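Local coordinates for CofB (Escherichia coli, PDB 5AX6), which serves as the homotrimeric minor pilin of the type IVb pilus CFA/III and probably takes part in pilus assembly, at the interface of chains A and B. Sequence-based numbering; all coordinates share one arbitrary frame. Chains: chain A/B, CofB.

Contact 1: the interface of chains A and B. Residues chain A 279, 281, 298-299; chain B 285-287.
Two subunits of the CofB homotrimer meet here through their beta-repeat regions, side chains of chain A against the backbone and leucine of chain B, helping hold this type IVb minor pilin together. B:Leu287, after strand 282-285, pushes its branched end into a groove lined by A:Asn279, A:Pro281 and A:Gln298. Its CD2 methyl lies 3.6 Å from the ring carbon CD of A:Pro281, the two side chains crossing at about a right angle. The A:Asn279 carboxamide reaches the same leucine's backbone: ND2 donates to B:Leu287 O at 2.7 Å, landing on a lone pair, with the acceptor almost in the amide plane. With chi1 at -177° the side chain extends away from its main-chain nitrogen and lays the amide against the leucine carbonyl. Its other end, OD1, holds a water at 2.8 Å that also meets B:Asp286 O. Cut back to an alanine, this position would probably leave B:Leu287 O without its donor and lose the water link to B:Asp286 O. From strand 294-302 the extended A:Gln298 enters against B:Leu287, its CD 3.5 Å from the leucine CG. It runs antiparallel beside B:Trp285, its amide 66° from the indole plane and its CD 3.6 Å from the tryptophan CB. A:Gln298 OE1 sits near two backbone nitrogens whose N-H groups point away from it. B:Leu287 N instead meets a second water at 3.0 Å, shared with B:Asp286 OD1 at 2.6 Å and with A:Gln298 NE2.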
loop_
_atom_site.group_PDB
_atom_site.type_symbol
_atom_site.label_atom_id
_atom_site.label_comp_id
_atom_site.label_asym_id
_atom_site.label_seq_id
_atom_site.Cartn_x
_atom_site.Cartn_y
_atom_site.Cartn_z
ATOM N N ASN A 279 -5.548 -1.611 -17.488
ATOM C CA ASN A 279 -4.388 -2.007 -16.694
ATOM C C ASN A 279 -3.872 -0.800 -15.930
ATOM O O ASN A 279 -2.928 -0.145 -16.363
ATOM C CB ASN A 279 -3.300 -2.604 -17.598
ATOM C CG ASN A 279 -2.086 -3.103 -16.827
ATOM O OD1 ASN A 279 -2.055 -3.096 -15.593
ATOM N ND2 ASN A 279 -1.076 -3.554 -17.565
ATOM N N PRO A 281 -3.321 -0.362 -12.011
ATOM C CA PRO A 281 -3.433 -0.817 -10.620
ATOM C C PRO A 281 -3.381 0.363 -9.671
ATOM O O PRO A 281 -2.635 1.315 -9.909
ATOM C CB PRO A 281 -2.215 -1.728 -10.446
ATOM C CG PRO A 281 -1.237 -1.247 -11.471
ATOM C CD PRO A 281 -2.075 -0.817 -12.645
ATOM N N GLN A 298 -1.292 3.697 -11.161
ATOM C CA GLN A 298 -0.248 3.720 -12.172
ATOM C C GLN A 298 -0.874 3.796 -13.555
ATOM O O GLN A 298 -1.753 2.998 -13.886
ATOM C CB GLN A 298 0.651 2.490 -12.081
ATOM C CG GLN A 298 1.894 2.614 -12.967
ATOM C CD GLN A 298 2.735 1.353 -12.942
ATOM O OE1 GLN A 298 2.243 0.285 -12.581
ATOM N NE2 GLN A 298 4.009 1.470 -13.323
ATOM N N ILE A 299 -0.430 4.759 -14.353
ATOM C CA ILE A 299 -0.984 4.949 -15.693
ATOM C C ILE A 299 0.137 5.039 -16.736
ATOM O O ILE A 299 1.301 5.279 -16.410
ATOM C CB ILE A 299 -1.870 6.214 -15.775
ATOM C CG1 ILE A 299 -1.053 7.462 -15.438
ATOM C CG2 ILE A 299 -3.101 6.078 -14.868
ATOM C CD1 ILE A 299 -1.822 8.760 -15.577
ATOM N N TRP B 285 4.099 -0.310 -7.960
ATOM C CA TRP B 285 3.104 -0.555 -8.992
ATOM C C TRP B 285 3.793 -1.124 -10.230
ATOM O O TRP B 285 4.860 -0.645 -10.617
ATOM C CB TRP B 285 2.386 0.745 -9.399
ATOM C CG TRP B 285 1.612 1.443 -8.345
ATOM C CD1 TRP B 285 0.257 1.485 -8.226
ATOM C CD2 TRP B 285 2.136 2.255 -7.282
ATOM N NE1 TRP B 285 -0.098 2.248 -7.134
ATOM C CE2 TRP B 285 1.038 2.730 -6.539
ATOM C CE3 TRP B 285 3.429 2.600 -6.873
ATOM C CZ2 TRP B 285 1.189 3.543 -5.412
ATOM C CZ3 TRP B 285 3.579 3.408 -5.753
ATOM C CH2 TRP B 285 2.461 3.875 -5.042
ATOM N N ASP B 286 3.175 -2.102 -10.888
ATOM C CA ASP B 286 3.736 -2.628 -12.130
ATOM C C ASP B 286 2.644 -2.894 -13.160
ATOM O O ASP B 286 1.651 -3.573 -12.877
ATOM C CB ASP B 286 4.536 -3.906 -11.847
ATOM C CG ASP B 286 5.466 -4.288 -12.990
ATOM O OD1 ASP B 286 5.584 -3.528 -13.978
ATOM O OD2 ASP B 286 6.097 -5.360 -12.884
ATOM N N LEU B 287 2.817 -2.308 -14.343
ATOM C CA LEU B 287 1.915 -2.529 -15.470
ATOM C C LEU B 287 2.252 -3.817 -16.212
ATOM O O LEU B 287 1.407 -4.375 -16.918
ATOM C CB LEU B 287 1.989 -1.356 -16.446
ATOM C CG LEU B 287 1.564 0.005 -15.909
ATOM C CD1 LEU B 287 1.717 1.060 -17.002
ATOM C CD2 LEU B 287 0.135 -0.044 -15.427
HETATM O O HOH W 1 5.500 -1.053 -14.751
HETATM O O HOH W 2 -0.661 -4.610 -13.673
#

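Contact 2: the interface of chains A and B. Residues chain A 265-266; chain B 272-273, 276, 278-280.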
loop_
_atom_site.group_PDB
_atom_site.type_symbol
_atom_site.label_atom_id
_atom_site.label_comp_id
_atom_site.label_asym_id
_atom_site.label_seq_id
_atom_site.Cartn_x
_atom_site.Cartn_y
_atom_site.Cartn_z
ATOM N N GLY A 265 13.631 -8.135 -1.551
ATOM C CA GLY A 265 13.280 -8.195 -0.138
ATOM C C GLY A 265 12.762 -6.890 0.455
ATOM O O GLY A 265 12.332 -6.852 1.621
ATOM N N ASN A 266 12.814 -5.817 -0.333
ATOM C CA ASN A 266 12.325 -4.516 0.115
ATOM C C ASN A 266 10.938 -4.179 -0.412
ATOM O O ASN A 266 10.190 -3.456 0.239
ATOM C CB ASN A 266 13.284 -3.399 -0.309
ATOM C CG ASN A 266 14.423 -3.203 0.667
ATOM O OD1 ASN A 266 14.218 -3.144 1.881
ATOM N ND2 ASN A 266 15.640 -3.110 0.137
ATOM N N LYS B 272 10.965 -3.959 6.072
ATOM C CA LYS B 272 11.788 -4.754 5.163
ATOM C C LYS B 272 11.736 -6.240 5.505
ATOM O O LYS B 272 11.442 -6.619 6.634
ATOM C CB LYS B 272 13.243 -4.285 5.190
ATOM C CG LYS B 272 13.953 -4.613 6.493
ATOM C CD LYS B 272 15.444 -4.363 6.368
ATOM C CE LYS B 272 16.160 -4.689 7.662
ATOM N NZ LYS B 272 15.997 -6.122 8.015
ATOM N N GLY B 273 12.023 -7.075 4.513
ATOM C CA GLY B 273 12.070 -8.508 4.724
ATOM C C GLY B 273 13.465 -8.937 5.129
ATOM O O GLY B 273 14.430 -8.185 4.961
ATOM N N ALA B 276 16.391 -8.534 2.581
ATOM C CA ALA B 276 16.855 -7.240 2.101
ATOM C C ALA B 276 18.306 -7.004 2.509
ATOM O O ALA B 276 18.656 -7.113 3.681
ATOM C CB ALA B 276 15.964 -6.120 2.628
ATOM N N SER B 278 19.584 -4.104 1.871
ATOM C CA SER B 278 19.437 -2.728 2.306
ATOM C C SER B 278 18.115 -2.601 3.068
ATOM O O SER B 278 17.265 -3.483 2.981
ATOM C CB SER B 278 19.484 -1.784 1.103
ATOM O OG SER B 278 19.658 -0.442 1.513
ATOM N N ASN B 279 17.949 -1.529 3.834
ATOM C CA ASN B 279 16.712 -1.312 4.579
ATOM C C ASN B 279 15.934 -0.178 3.934
ATOM O O ASN B 279 16.007 0.962 4.384
ATOM C CB ASN B 279 17.020 -1.012 6.053
ATOM C CG ASN B 279 15.771 -0.843 6.906
ATOM O OD1 ASN B 279 14.641 -1.028 6.444
ATOM N ND2 ASN B 279 15.977 -0.499 8.173
ATOM N N GLU B 280 15.216 -0.489 2.856
ATOM C CA GLU B 280 14.492 0.538 2.100
ATOM C C GLU B 280 13.159 -0.026 1.616
ATOM O O GLU B 280 12.993 -0.332 0.436
ATOM C CB GLU B 280 15.340 1.049 0.921
ATOM C CG GLU B 280 16.572 1.851 1.358
ATOM C CD GLU B 280 17.400 2.414 0.196
ATOM O OE1 GLU B 280 17.199 2.003 -0.972
ATOM O OE2 GLU B 280 18.256 3.286 0.461
#
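B:Gly273 N donates to A:Gly265 O at 2.9 Å, a backbone bond between loops of the CofB beta-repeat region in two subunits of the pilin trimer. Next along chain A, A:Asn266 carries the side-chain part of the contact and hides 56 Å² against chain B, chiefly beside the stretch B:Ala276 to B:Glu280. Its carboxamide uses both ends. OD1 accepts from B:Glu280 N at 3.0 Å, with the donor above the amide's carbonyl plane and not on a lone pair. ND2 donates to B:Ser278 O at 3.3 Å, a long and poorly directed bond; that oxygen lies close to the asparagine amide plane, but the nitrogen stands 68° out of the serine carbonyl plane, and OD1 is about as near to the same oxygen. The bond from B:Glu280 N therefore probably does most to set the amide's orientation; both partners are main-chain groups, on either side of B:Asn279. The side chain is brought over this loop by a chi1 of -85°, which places CG opposite the carbonyl carbon and beside the backbone N. Carbon contacts add to the grip: the methyl CB of B:Ala276 lies 3.8 Å from the asparagine CG, and CA of B:Glu280 lies 4.0 Å from that same CG. B:Lys272 flanks the amide oxygen, its CB 3.6 Å from OD1 of A:Asn266.

Contact 3: the interface of chains A and B. Residues chain A 298-300, 309-310; chain B 287, 291-292, 294.
B:Leu287 and A:Glu300 touch through one methyl: CD1 of the leucine lies 3.6 Å from the carboxylate carbon CD of the glutamate. The acid folds back toward it through a bend at chi2 (-81°), and its aliphatic CG also borders the methyl. On the neighbouring strand 308-315, CB of A:Ser310 packs against the same CD1 at 3.8 Å. This is the tight part of the contact, where the leucine, hiding 74 Å² of surface here, fits between side chains of two strands. Near B:Leu294 the serine hydroxyl takes over, its OG 3.4 Å from the CD1 methyl. OG also accepts an intrachain hydrogen bond from A:Gln298 NE2 at 2.9 Å, which probably steadies the glutamine amide, although the acceptor is tilted 22° from the amide plane. Toward B:Thr291 and B:Ser292 the fit is looser and water fills in for direct polar bonds. There B:Thr291 OG1 stays 4.2 Å from the backbone carbon C of A:Ala309. One water, common to A:Gln298 NE2 and B:Leu287 N, also meets B:Ser292 O. A second is held by A:Ser310 OG and B:Ser292 O, and lies 2.6 Å from the hydroxyl OG1 of B:Thr291.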
loop_
_atom_site.group_PDB
_atom_site.type_symbol
_atom_site.label_atom_id
_atom_site.label_comp_id
_atom_site.label_asym_id
_atom_site.label_seq_id
_atom_site.Cartn_x
_atom_site.Cartn_y
_atom_site.Cartn_z
ATOM N N GLN A 298 -1.292 3.697 -11.161
ATOM C CA GLN A 298 -0.248 3.720 -12.172
ATOM C C GLN A 298 -0.874 3.796 -13.555
ATOM O O GLN A 298 -1.753 2.998 -13.886
ATOM C CB GLN A 298 0.651 2.490 -12.081
ATOM C CG GLN A 298 1.894 2.614 -12.967
ATOM C CD GLN A 298 2.735 1.353 -12.942
ATOM O OE1 GLN A 298 2.243 0.285 -12.581
ATOM N NE2 GLN A 298 4.009 1.470 -13.323
ATOM N N ILE A 299 -0.430 4.759 -14.353
ATOM C CA ILE A 299 -0.984 4.949 -15.693
ATOM C C ILE A 299 0.137 5.039 -16.736
ATOM O O ILE A 299 1.301 5.279 -16.410
ATOM C CB ILE A 299 -1.870 6.214 -15.775
ATOM C CG1 ILE A 299 -1.053 7.462 -15.438
ATOM C CG2 ILE A 299 -3.101 6.078 -14.868
ATOM C CD1 ILE A 299 -1.822 8.760 -15.577
ATOM N N GLU A 300 -0.218 4.826 -17.997
ATOM C CA GLU A 300 0.762 4.872 -19.066
ATOM C C GLU A 300 1.146 6.312 -19.359
ATOM O O GLU A 300 0.326 7.217 -19.224
ATOM C CB GLU A 300 0.203 4.215 -20.332
ATOM C CG GLU A 300 0.056 2.719 -20.238
ATOM C CD GLU A 300 1.362 1.973 -20.491
ATOM O OE1 GLU A 300 2.441 2.614 -20.554
ATOM O OE2 GLU A 300 1.303 0.732 -20.634
ATOM N N ALA A 309 6.652 4.724 -21.064
ATOM C CA ALA A 309 6.956 4.884 -19.651
ATOM C C ALA A 309 5.663 4.814 -18.841
ATOM O O ALA A 309 4.607 4.471 -19.360
ATOM C CB ALA A 309 7.689 6.217 -19.406
ATOM N N SER A 310 5.738 5.131 -17.561
ATOM C CA SER A 310 4.521 5.210 -16.771
ATOM C C SER A 310 4.709 6.247 -15.675
ATOM O O SER A 310 5.808 6.758 -15.475
ATOM C CB SER A 310 4.144 3.847 -16.160
ATOM O OG SER A 310 5.095 3.433 -15.191
ATOM N N LEU B 287 2.817 -2.308 -14.343
ATOM C CA LEU B 287 1.915 -2.529 -15.470
ATOM C C LEU B 287 2.252 -3.817 -16.212
ATOM O O LEU B 287 1.407 -4.375 -16.918
ATOM C CB LEU B 287 1.989 -1.356 -16.446
ATOM C CG LEU B 287 1.564 0.005 -15.909
ATOM C CD1 LEU B 287 1.717 1.060 -17.002
ATOM C CD2 LEU B 287 0.135 -0.044 -15.427
ATOM N N THR B 291 8.160 -1.712 -19.152
ATOM C CA THR B 291 8.967 -0.663 -18.530
ATOM C C THR B 291 9.028 -0.879 -17.024
ATOM O O THR B 291 8.317 -1.722 -16.491
ATOM C CB THR B 291 8.421 0.749 -18.858
ATOM O OG1 THR B 291 7.116 0.916 -18.287
ATOM C CG2 THR B 291 8.316 0.933 -20.370
ATOM N N SER B 292 9.892 -0.125 -16.355
ATOM C CA SER B 292 10.142 -0.293 -14.931
ATOM C C SER B 292 8.878 -0.241 -14.090
ATOM O O SER B 292 7.958 0.523 -14.389
ATOM C CB SER B 292 11.095 0.790 -14.435
ATOM O OG SER B 292 11.391 0.600 -13.063
ATOM N N LEU B 294 7.234 1.123 -10.655
ATOM C CA LEU B 294 7.482 2.353 -9.914
ATOM C C LEU B 294 7.284 2.067 -8.435
ATOM O O LEU B 294 6.310 1.414 -8.063
ATOM C CB LEU B 294 6.540 3.471 -10.374
ATOM C CG LEU B 294 6.614 3.814 -11.865
ATOM C CD1 LEU B 294 5.648 4.951 -12.173
ATOM C CD2 LEU B 294 8.051 4.188 -12.238
HETATM O O HOH W 3 5.500 -1.053 -14.751
HETATM O O HOH W 4 7.494 2.443 -16.176
#

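Contacts 1 and 3 are halves of one patch: their C-alpha centres lie about 6 Å apart, and they share A:Gln298, A:Ile299 and B:Leu287. The leucine therefore couples the loop around A:Asn279 in contact 1 to strands 294-302 and 308-315 in contact 3. Contact 2 is separate, its centre about 22 Å from each of the others. It uses the stretch 278-280 of chain B, whereas contact 1 uses Asn279 of chain A, so in the trimer each copy of this loop probably touches both neighbours, one through the Asn279 side chain and the other through its main chain. Such use of unlike surfaces suits a closed trimer rather than a two-fold pair.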